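Local coordinates for acyl-CoA N-acyltransferases (NAT) superfamily protein (Arabidopsis thaliana, PDB 6TH0) that probably transfers the acetyl group of acetyl-CoA to the N-terminal methionine of transmembrane proteins and to protein lysines, at residues 17-22 against 34-39. Numbering follows the deposited sequence.
Sequences ERLEQI and EFFQNV
Phe36 and Glu20 meet because each carries its CG anti to its own carbonyl carbon and beside the backbone N, with chi1 of -63° in the phenylalanine and -74° in the glutamate. The torsion lays the Phe36 ring alongside helix 16-26 with one face turned to it, against the backbone of Glu20, whose CA stands 4.1 Å from the centroid of the Phe36 ring and almost on its normal, a CH-pi contact. From there the glutamate side chain runs back over the root of the ring: Glu20 CG sits 3.4 Å from Phe36 CG, and the extended chain beyond it carries the carboxylate past the CD2 side, its plane steeply inclined to the ring. On the other face of the same ring Phe35 CD2 lies 3.7 Å above the plane of Phe36, so the phenyl group is sandwiched between the partner helix and its own neighbour in sequence. Leu19 supplies the edge contact. Its CD2 methyl comes in near the ring plane, 3.8 Å from Phe36 CD1, and also touches Val39, with Leu19 CD2 and Val39 CG1 3.5 Å apart. His23 adds an edge-to-face contact with the Phe36 ring, and Leu16 and Tyr31 also touch this side chain. With the phenyl group cut back to an alanine here, Glu20 CA is likely to lose its aromatic cover and the Leu19 methyl its partner at the ring edge, opening a gap between the helices. The short segments run at 132° to each other, their axes 10.2 Å apart at closest approach, a spacing bridged here by apolar packing. Val39 also reaches strands 45-52 and 63-73, linking this interface to the sheet. The arrangement is that of the paired N-terminal helices of the GNAT fold, which connect its first and second strands.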
ATOM      1  N   GLU A  17      10.739  13.005   7.515  1.00 43.47           N
ATOM      2  CA  GLU A  17       9.874  14.071   8.030  1.00 50.89           C
ATOM      3  C   GLU A  17       8.624  14.232   7.180  1.00 46.45           C
ATOM      4  O   GLU A  17       7.501  14.247   7.699  1.00 48.02           O
ATOM      5  CB  GLU A  17      10.638  15.392   8.093  1.00 60.57           C
ATOM      6  CG  GLU A  17       9.940  16.465   8.910  1.00 86.41           C
ATOM      7  CD  GLU A  17      10.581  17.833   8.743  1.00106.67           C
ATOM      8  OE1 GLU A  17      11.798  17.889   8.460  1.00114.27           O
ATOM      9  OE2 GLU A  17       9.865  18.849   8.884  1.00111.55           O
ATOM     10  N   ARG A  18       8.798  14.348   5.864  1.00 45.43           N
ATOM     11  CA  ARG A  18       7.643  14.520   4.986  1.00 43.41           C
ATOM     12  C   ARG A  18       6.712  13.315   5.053  1.00 43.27           C
ATOM     13  O   ARG A  18       5.488  13.470   5.110  1.00 40.78           O
ATOM     14  CB  ARG A  18       8.111  14.769   3.552  1.00 46.59           C
ATOM     15  CG  ARG A  18       7.007  14.691   2.501  1.00 47.27           C
ATOM     16  CD  ARG A  18       6.048  15.877   2.603  1.00 48.50           C
ATOM     17  NE  ARG A  18       5.271  15.994   1.372  1.00 47.58           N
ATOM     18  CZ  ARG A  18       4.236  16.817   1.215  1.00 54.11           C
ATOM     19  NH1 ARG A  18       3.855  17.598   2.215  1.00 47.88           N
ATOM     20  NH2 ARG A  18       3.595  16.866   0.058  1.00 55.23           N
ATOM     21  N   LEU A  19       7.274  12.105   5.063  1.00 39.10           N
ATOM     22  CA  LEU A  19       6.459  10.899   5.114  1.00 36.39           C
ATOM     23  C   LEU A  19       5.599  10.864   6.366  1.00 32.52           C
ATOM     24  O   LEU A  19       4.398  10.554   6.294  1.00 38.18           O
ATOM     25  CB  LEU A  19       7.353   9.652   5.058  1.00 37.41           C
ATOM     26  CG  LEU A  19       6.641   8.312   4.849  1.00 36.70           C
ATOM     27  CD1 LEU A  19       5.951   8.184   3.489  1.00 36.77           C
ATOM     28  CD2 LEU A  19       7.607   7.147   5.118  1.00 43.60           C
ATOM     29  N   GLU A  20       6.192  11.163   7.522  1.00 35.36           N
ATOM     30  CA  GLU A  20       5.414  11.143   8.753  1.00 36.34           C
ATOM     31  C   GLU A  20       4.324  12.194   8.693  1.00 36.48           C
ATOM     32  O   GLU A  20       3.170  11.932   9.042  1.00 37.32           O
ATOM     33  CB  GLU A  20       6.291  11.403   9.973  1.00 40.03           C
ATOM     34  CG  GLU A  20       7.189  10.263  10.411  1.00 56.01           C
ATOM     35  CD  GLU A  20       7.984  10.637  11.650  1.00 76.65           C
ATOM     36  OE1 GLU A  20       8.681  11.676  11.616  1.00 82.71           O
ATOM     37  OE2 GLU A  20       7.894   9.910  12.663  1.00 84.24           O
ATOM     38  N   GLN A  21       4.676  13.373   8.197  1.00 38.15           N
ATOM     39  CA  GLN A  21       3.743  14.496   8.187  1.00 37.27           C
ATOM     40  C   GLN A  21       2.543  14.215   7.286  1.00 35.72           C
ATOM     41  O   GLN A  21       1.394  14.445   7.681  1.00 40.72           O
ATOM     42  CB  GLN A  21       4.506  15.744   7.753  1.00 42.19           C
ATOM     43  CG  GLN A  21       3.678  16.950   7.388  1.00 47.98           C
ATOM     44  CD  GLN A  21       4.205  17.604   6.124  1.00 55.27           C
ATOM     45  OE1 GLN A  21       3.727  17.324   5.024  1.00 60.78           O
ATOM     46  NE2 GLN A  21       5.210  18.459   6.271  1.00 64.55           N
ATOM     47  N   ILE A  22       2.788  13.714   6.073  1.00 38.67           N
ATOM     48  CA  ILE A  22       1.697  13.431   5.142  1.00 38.00           C
ATOM     49  C   ILE A  22       0.804  12.309   5.669  1.00 35.14           C
ATOM     50  O   ILE A  22      -0.420  12.350   5.497  1.00 36.24           O
ATOM     51  CB  ILE A  22       2.247  13.129   3.736  1.00 40.97           C
ATOM     52  CG1 ILE A  22       1.112  13.227   2.703  1.00 41.43           C
ATOM     53  CG2 ILE A  22       2.898  11.732   3.691  1.00 40.20           C
ATOM     54  CD1 ILE A  22       1.597  13.283   1.268  1.00 43.21           C
ATOM     55  N   GLU A  34       8.173   4.563  15.121  1.00 62.40           N
ATOM     56  CA  GLU A  34       8.966   3.410  14.707  1.00 63.00           C
ATOM     57  C   GLU A  34       8.542   2.907  13.335  1.00 55.19           C
ATOM     58  O   GLU A  34       9.378   2.455  12.544  1.00 59.74           O
ATOM     59  CB  GLU A  34       8.853   2.283  15.736  1.00 76.84           C
ATOM     60  CG  GLU A  34       9.669   2.470  16.995  1.00 95.78           C
ATOM     61  CD  GLU A  34      11.162   2.534  16.716  1.00113.60           C
ATOM     62  OE1 GLU A  34      11.549   2.552  15.529  1.00117.35           O
ATOM     63  OE2 GLU A  34      11.952   2.544  17.685  1.00122.79           O
ATOM     64  N   PHE A  35       7.248   2.971  13.030  1.00 49.10           N
ATOM     65  CA  PHE A  35       6.810   2.488  11.728  1.00 47.60           C
ATOM     66  C   PHE A  35       7.497   3.252  10.604  1.00 51.59           C
ATOM     67  O   PHE A  35       7.909   2.667   9.599  1.00 44.63           O
ATOM     68  CB  PHE A  35       5.292   2.594  11.608  1.00 49.42           C
ATOM     69  CG  PHE A  35       4.789   2.380  10.219  1.00 50.62           C
ATOM     70  CD1 PHE A  35       4.718   1.094   9.698  1.00 55.02           C
ATOM     71  CD2 PHE A  35       4.347   3.444   9.448  1.00 46.16           C
ATOM     72  CE1 PHE A  35       4.242   0.868   8.419  1.00 51.48           C
ATOM     73  CE2 PHE A  35       3.853   3.237   8.155  1.00 46.37           C
ATOM     74  CZ  PHE A  35       3.807   1.932   7.640  1.00 46.01           C
ATOM     75  N   PHE A  36       7.620   4.568  10.745  1.00 47.26           N
ATOM     76  CA  PHE A  36       8.204   5.336   9.656  1.00 44.51           C
ATOM     77  C   PHE A  36       9.701   5.115   9.540  1.00 41.51           C
ATOM     78  O   PHE A  36      10.244   5.227   8.434  1.00 49.52           O
ATOM     79  CB  PHE A  36       7.826   6.802   9.816  1.00 44.15           C
ATOM     80  CG  PHE A  36       6.351   7.009   9.708  1.00 45.44           C
ATOM     81  CD1 PHE A  36       5.731   6.984   8.468  1.00 44.35           C
ATOM     82  CD2 PHE A  36       5.575   7.167  10.843  1.00 47.86           C
ATOM     83  CE1 PHE A  36       4.370   7.129   8.356  1.00 44.25           C
ATOM     84  CE2 PHE A  36       4.204   7.332  10.736  1.00 44.20           C
ATOM     85  CZ  PHE A  36       3.601   7.306   9.486  1.00 42.48           C
ATOM     86  N   GLN A  37      10.385   4.822  10.653  1.00 43.23           N
ATOM     87  CA  GLN A  37      11.777   4.405  10.571  1.00 53.50           C
ATOM     88  C   GLN A  37      11.891   3.101   9.793  1.00 59.27           C
ATOM     89  O   GLN A  37      12.810   2.918   8.987  1.00 57.88           O
ATOM     90  CB  GLN A  37      12.380   4.232  11.972  1.00 58.20           C
ATOM     91  CG  GLN A  37      12.722   5.512  12.724  1.00 72.74           C
ATOM     92  CD  GLN A  37      13.831   6.314  12.060  1.00 84.49           C
ATOM     93  OE1 GLN A  37      14.704   5.760  11.394  1.00 86.38           O
ATOM     94  NE2 GLN A  37      13.817   7.624  12.271  1.00 89.04           N
ATOM     95  N   ASN A  38      11.000   2.153  10.082  1.00 57.66           N
ATOM     96  CA  ASN A  38      10.976   0.896   9.342  1.00 56.62           C
ATOM     97  C   ASN A  38      10.800   1.149   7.849  1.00 49.37           C
ATOM     98  O   ASN A  38      11.523   0.583   7.023  1.00 57.54           O
ATOM     99  CB  ASN A  38       9.853   0.019   9.895  1.00 57.83           C
ATOM    100  CG  ASN A  38       9.788  -1.370   9.263  1.00 63.18           C
ATOM    101  OD1 ASN A  38      10.597  -1.755   8.398  1.00 61.36           O
ATOM    102  ND2 ASN A  38       8.843  -2.163   9.759  1.00 55.63           N
ATOM    103  N   VAL A  39       9.888   2.044   7.487  1.00 47.01           N
ATOM    104  CA  VAL A  39       9.609   2.301   6.075  1.00 46.51           C
ATOM    105  C   VAL A  39      10.859   2.824   5.376  1.00 51.91           C
ATOM    106  O   VAL A  39      11.298   2.274   4.361  1.00 51.35           O
ATOM    107  CB  VAL A  39       8.436   3.289   5.927  1.00 44.12           C
ATOM    108  CG1 VAL A  39       8.297   3.743   4.481  1.00 42.94           C
ATOM    109  CG2 VAL A  39       7.122   2.678   6.410  1.00 46.28           C
TER